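Local structure of yeast glycogen phosphorylase (1YGP) at residues Q778-Y790 and I811-E825. The protein is a pyridoxal-5'-phosphate-containing enzyme of the carbohydrate phosphorylase family, built on the two-domain GT-B fold. Numbering follows the deposited sequence.
Sequences QDLPSSLDSVLSY and IKYHGDYYLVSDDFE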
loop_
_atom_site.group_PDB
_atom_site.type_symbol
_atom_site.label_atom_id
_atom_site.label_comp_id
_atom_site.label_asym_id
_atom_site.label_seq_id
_atom_site.Cartn_x
_atom_site.Cartn_y
_atom_site.Cartn_z
ATOM N N GLN A 778 14.820 53.966 21.319
ATOM C CA GLN A 778 13.784 54.659 22.061
ATOM C C GLN A 778 13.319 53.650 23.128
ATOM O O GLN A 778 14.087 52.756 23.515
ATOM C CB GLN A 778 12.657 55.000 21.105
ATOM N N ASP A 779 12.078 53.658 23.620
ATOM C CA ASP A 779 11.661 52.691 24.632
ATOM C C ASP A 779 10.356 52.035 24.188
ATOM O O ASP A 779 9.705 52.501 23.243
ATOM C CB ASP A 779 11.435 53.392 25.983
ATOM N N LEU A 780 9.971 50.938 24.843
ATOM C CA LEU A 780 8.734 50.241 24.515
ATOM C C LEU A 780 7.522 51.040 24.990
ATOM O O LEU A 780 7.581 51.675 26.044
ATOM C CB LEU A 780 8.696 48.862 25.177
ATOM C CG LEU A 780 9.846 47.932 24.890
ATOM C CD1 LEU A 780 9.629 46.661 25.675
ATOM C CD2 LEU A 780 9.946 47.651 23.404
ATOM N N PRO A 781 6.402 51.047 24.267
ATOM C CA PRO A 781 5.138 51.609 24.728
ATOM C C PRO A 781 4.647 50.961 26.015
ATOM O O PRO A 781 4.673 49.730 26.098
ATOM C CB PRO A 781 4.198 51.375 23.578
ATOM C CG PRO A 781 5.111 51.289 22.386
ATOM C CD PRO A 781 6.285 50.512 22.918
ATOM N N SER A 782 4.139 51.686 27.007
ATOM C CA SER A 782 3.585 51.094 28.222
ATOM C C SER A 782 2.655 49.900 28.002
ATOM O O SER A 782 2.744 48.900 28.717
ATOM C CB SER A 782 2.815 52.144 28.998
ATOM O OG SER A 782 3.566 53.347 29.058
ATOM N N SER A 783 1.820 49.952 26.967
ATOM C CA SER A 783 0.855 48.913 26.632
ATOM C C SER A 783 1.515 47.561 26.438
ATOM O O SER A 783 1.192 46.554 27.082
ATOM C CB SER A 783 0.143 49.353 25.367
ATOM O OG SER A 783 1.059 50.070 24.540
ATOM N N LEU A 784 2.533 47.631 25.579
ATOM C CA LEU A 784 3.328 46.473 25.247
ATOM C C LEU A 784 4.128 46.072 26.466
ATOM O O LEU A 784 4.237 44.878 26.761
ATOM C CB LEU A 784 4.292 46.763 24.112
ATOM C CG LEU A 784 5.010 45.540 23.602
ATOM C CD1 LEU A 784 3.976 44.588 23.035
ATOM C CD2 LEU A 784 6.017 45.919 22.537
ATOM N N ASP A 785 4.635 47.046 27.228
ATOM C CA ASP A 785 5.421 46.717 28.395
ATOM C C ASP A 785 4.579 46.035 29.456
ATOM O O ASP A 785 5.077 45.168 30.176
ATOM C CB ASP A 785 6.051 47.953 28.987
ATOM C CG ASP A 785 7.132 47.551 29.975
ATOM O OD1 ASP A 785 8.103 46.897 29.573
ATOM O OD2 ASP A 785 6.980 47.875 31.152
ATOM N N SER A 786 3.294 46.343 29.512
ATOM C CA SER A 786 2.411 45.684 30.437
ATOM C C SER A 786 2.341 44.234 30.005
ATOM O O SER A 786 2.637 43.370 30.835
ATOM C CB SER A 786 1.048 46.337 30.381
ATOM O OG SER A 786 1.186 47.708 30.742
ATOM N N VAL A 787 2.095 43.900 28.730
ATOM C CA VAL A 787 2.007 42.489 28.401
ATOM C C VAL A 787 3.349 41.802 28.516
ATOM O O VAL A 787 3.361 40.717 29.107
ATOM C CB VAL A 787 1.431 42.225 26.985
ATOM C CG1 VAL A 787 -0.018 42.568 27.062
ATOM C CG2 VAL A 787 1.987 43.091 25.896
ATOM N N LEU A 788 4.494 42.366 28.122
ATOM C CA LEU A 788 5.731 41.612 28.277
ATOM C C LEU A 788 6.089 41.314 29.736
ATOM O O LEU A 788 6.556 40.211 30.042
ATOM C CB LEU A 788 6.879 42.345 27.576
ATOM C CG LEU A 788 6.770 42.415 26.034
ATOM C CD1 LEU A 788 8.124 42.754 25.461
ATOM C CD2 LEU A 788 6.379 41.076 25.421
ATOM N N SER A 789 5.772 42.213 30.672
ATOM C CA SER A 789 5.997 41.961 32.087
ATOM C C SER A 789 5.001 40.932 32.571
ATOM O O SER A 789 5.338 40.084 33.388
ATOM C CB SER A 789 5.806 43.222 32.909
ATOM O OG SER A 789 6.674 44.248 32.436
ATOM N N TYR A 790 3.771 40.950 32.055
ATOM C CA TYR A 790 2.752 40.013 32.499
ATOM C C TYR A 790 3.032 38.569 32.046
ATOM O O TYR A 790 2.338 37.618 32.458
ATOM C CB TYR A 790 1.387 40.511 31.980
ATOM C CG TYR A 790 0.253 39.595 32.402
ATOM C CD1 TYR A 790 -0.125 39.538 33.742
ATOM C CD2 TYR A 790 -0.343 38.754 31.465
ATOM C CE1 TYR A 790 -1.090 38.628 34.152
ATOM C CE2 TYR A 790 -1.308 37.840 31.868
ATOM C CZ TYR A 790 -1.672 37.781 33.214
ATOM O OH TYR A 790 -2.591 36.832 33.624
ATOM N N ILE A 811 12.284 41.108 21.545
ATOM C CA ILE A 811 11.736 42.454 21.380
ATOM C C ILE A 811 12.499 43.454 22.233
ATOM O O ILE A 811 13.097 44.407 21.731
ATOM C CB ILE A 811 10.239 42.522 21.784
ATOM C CG1 ILE A 811 9.436 41.617 20.904
ATOM C CG2 ILE A 811 9.713 43.930 21.631
ATOM C CD1 ILE A 811 7.953 41.633 21.207
ATOM N N LYS A 812 12.504 43.147 23.527
ATOM C CA LYS A 812 13.062 43.977 24.575
ATOM C C LYS A 812 14.579 44.097 24.609
ATOM O O LYS A 812 15.089 44.973 25.309
ATOM C CB LYS A 812 12.557 43.421 25.887
ATOM C CG LYS A 812 12.514 44.414 26.990
ATOM C CD LYS A 812 11.922 43.705 28.173
ATOM C CE LYS A 812 11.946 44.634 29.378
ATOM N NZ LYS A 812 13.314 44.988 29.733
ATOM N N TYR A 813 15.345 43.231 23.930
ATOM C CA TYR A 813 16.799 43.292 24.004
ATOM C C TYR A 813 17.457 42.873 22.714
ATOM O O TYR A 813 18.681 42.783 22.684
ATOM C CB TYR A 813 17.391 42.371 25.091
ATOM C CG TYR A 813 16.918 42.586 26.516
ATOM C CD1 TYR A 813 17.419 43.618 27.298
ATOM C CD2 TYR A 813 15.958 41.727 27.033
ATOM C CE1 TYR A 813 16.954 43.785 28.598
ATOM C CE2 TYR A 813 15.486 41.882 28.326
ATOM C CZ TYR A 813 15.991 42.913 29.096
ATOM O OH TYR A 813 15.513 43.055 30.380
ATOM N N HIS A 814 16.810 42.488 21.619
ATOM C CA HIS A 814 17.587 42.164 20.423
ATOM C C HIS A 814 17.011 42.905 19.229
ATOM O O HIS A 814 16.545 42.381 18.218
ATOM C CB HIS A 814 17.589 40.642 20.204
ATOM C CG HIS A 814 18.301 39.998 21.365
ATOM N ND1 HIS A 814 17.759 39.492 22.467
ATOM C CD2 HIS A 814 19.662 39.946 21.504
ATOM C CE1 HIS A 814 18.720 39.143 23.282
ATOM N NE2 HIS A 814 19.857 39.422 22.690
ATOM N N GLY A 815 16.960 44.208 19.444
ATOM C CA GLY A 815 16.530 45.153 18.441
ATOM C C GLY A 815 15.140 44.982 17.855
ATOM O O GLY A 815 14.865 45.741 16.925
ATOM N N ASP A 816 14.264 44.091 18.341
ATOM C CA ASP A 816 12.937 43.871 17.798
ATOM C C ASP A 816 12.872 44.011 16.271
ATOM O O ASP A 816 12.198 44.877 15.683
ATOM C CB ASP A 816 11.977 44.837 18.492
ATOM C CG ASP A 816 10.522 44.796 18.018
ATOM O OD1 ASP A 816 9.880 43.743 18.003
ATOM O OD2 ASP A 816 10.035 45.846 17.626
ATOM N N TYR A 817 13.619 43.109 15.626
ATOM C CA TYR A 817 13.699 43.045 14.182
ATOM C C TYR A 817 12.359 42.958 13.451
ATOM O O TYR A 817 12.322 43.294 12.284
ATOM C CB TYR A 817 14.565 41.862 13.831
ATOM C CG TYR A 817 14.971 41.776 12.366
ATOM C CD1 TYR A 817 15.953 42.634 11.850
ATOM C CD2 TYR A 817 14.383 40.818 11.538
ATOM C CE1 TYR A 817 16.356 42.533 10.515
ATOM C CE2 TYR A 817 14.780 40.714 10.204
ATOM C CZ TYR A 817 15.767 41.566 9.699
ATOM O OH TYR A 817 16.192 41.408 8.392
ATOM N N TYR A 818 11.215 42.530 13.990
ATOM C CA TYR A 818 9.988 42.467 13.201
ATOM C C TYR A 818 9.020 43.580 13.535
ATOM O O TYR A 818 7.812 43.479 13.280
ATOM C CB TYR A 818 9.300 41.138 13.423
ATOM C CG TYR A 818 10.196 40.007 12.982
ATOM C CD1 TYR A 818 10.379 39.775 11.628
ATOM C CD2 TYR A 818 10.871 39.250 13.939
ATOM C CE1 TYR A 818 11.256 38.773 11.237
ATOM C CE2 TYR A 818 11.752 38.246 13.544
ATOM C CZ TYR A 818 11.928 38.019 12.194
ATOM O OH TYR A 818 12.755 37.002 11.783
ATOM N N LEU A 819 9.535 44.632 14.184
ATOM C CA LEU A 819 8.772 45.825 14.503
ATOM C C LEU A 819 7.469 45.624 15.277
ATOM O O LEU A 819 6.470 46.318 15.050
ATOM C CB LEU A 819 8.487 46.597 13.195
ATOM C CG LEU A 819 9.558 47.403 12.445
ATOM C CD1 LEU A 819 10.774 46.555 12.140
ATOM C CD2 LEU A 819 8.978 47.877 11.105
ATOM N N VAL A 820 7.465 44.742 16.277
ATOM C CA VAL A 820 6.266 44.580 17.096
ATOM C C VAL A 820 5.982 45.863 17.891
ATOM O O VAL A 820 4.856 46.367 17.888
ATOM C CB VAL A 820 6.426 43.374 18.069
ATOM C CG1 VAL A 820 5.283 43.286 19.085
ATOM C CG2 VAL A 820 6.385 42.095 17.239
ATOM N N SER A 821 7.011 46.439 18.525
ATOM C CA SER A 821 6.872 47.644 19.324
ATOM C C SER A 821 6.291 48.805 18.530
ATOM O O SER A 821 5.384 49.520 18.984
ATOM C CB SER A 821 8.224 48.087 19.867
ATOM O OG SER A 821 9.279 47.120 19.777
ATOM N N ASP A 822 6.779 48.884 17.285
ATOM C CA ASP A 822 6.444 50.007 16.421
ATOM C C ASP A 822 4.984 50.000 16.016
ATOM O O ASP A 822 4.276 51.016 16.089
ATOM C CB ASP A 822 7.327 49.971 15.181
ATOM C CG ASP A 822 8.803 49.939 15.575
ATOM O OD1 ASP A 822 9.376 50.987 15.887
ATOM O OD2 ASP A 822 9.373 48.853 15.594
ATOM N N ASP A 823 4.516 48.800 15.677
ATOM C CA ASP A 823 3.152 48.680 15.226
ATOM C C ASP A 823 2.156 48.432 16.341
ATOM O O ASP A 823 0.954 48.563 16.079
ATOM C CB ASP A 823 3.099 47.566 14.164
ATOM C CG ASP A 823 3.924 47.848 12.912
ATOM O OD1 ASP A 823 4.340 48.980 12.663
ATOM O OD2 ASP A 823 4.150 46.926 12.151
ATOM N N PHE A 824 2.574 48.189 17.590
ATOM C CA PHE A 824 1.627 47.792 18.630
ATOM C C PHE A 824 0.473 48.757 18.850
ATOM O O PHE A 824 -0.700 48.367 18.792
ATOM C CB PHE A 824 2.331 47.584 19.977
ATOM C CG PHE A 824 1.485 46.707 20.903
ATOM C CD1 PHE A 824 1.131 45.410 20.502
ATOM C CD2 PHE A 824 1.028 47.200 22.131
ATOM C CE1 PHE A 824 0.315 44.618 21.324
ATOM C CE2 PHE A 824 0.215 46.391 22.939
ATOM C CZ PHE A 824 -0.149 45.102 22.543
ATOM N N GLU A 825 0.776 50.041 19.014
ATOM C CA GLU A 825 -0.261 51.025 19.253
ATOM C C GLU A 825 -1.229 51.223 18.098
ATOM O O GLU A 825 -2.432 51.361 18.314
ATOM C CB GLU A 825 0.418 52.337 19.625
ATOM C CG GLU A 825 0.602 52.473 21.142
ATOM C CD GLU A 825 -0.722 52.366 21.899
ATOM O OE1 GLU A 825 -1.621 53.182 21.658
ATOM O OE2 GLU A 825 -0.859 51.454 22.717
#
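With CG anti to the backbone N in both L784 (chi1 -172°) and F824, the leucine side chain crosses the phenyl ring obliquely. CD1 of L784 settles over the centre of the F824 ring, 3.8 Å from the centroid and 7° off the normal, a textbook CH-pi contact. The other methyl, L784 CD2, lies 3.7 Å from S821 CA, and the whole side chain sits as a knob in the hole formed by I811, V820, S821 and F824. The two helical segments, 782-790 and 820-825, run at 117° to each other, and helix 805-813 completes the seat with I811, whose CB lies 4.2 Å from L788 CD1.

Ahead of the helix, L780 splits its methyls: L780 CD2 packs 3.7 Å from S821 OG, while L780 CD1 lies 3.9 Å from K812 CG, the two side chains crossing at about a right angle. P781, the N-cap residue, lays its ring against the carbonyl oxygen of S821. One residue into helix 782-790 from S782, S783 OG lies at the edge of the F824 ring and donates to E825 OE2 at 3.0 Å, meeting the carboxylate on its anti side and somewhat out of its plane.

D816, in the turn before helix 820-840, is buried; its carboxylate accepts from V820 N through OD1 and from S821 N and OG through OD2. V787 and I811 also touch helix 615-634, which follows strand 601-606 of the six-stranded parallel sheet, placing the contact at the periphery of that GT-B domain. D823 forms a salt bridge with R614. Chemically, this contact of three helices is made mostly by apolar side chains, with one serine-carboxylate hydrogen bond at its margin; the buried acid probably gains stability from the amides of the helix start, and its bonds to S821 probably hold that hydroxyl in place beside L780.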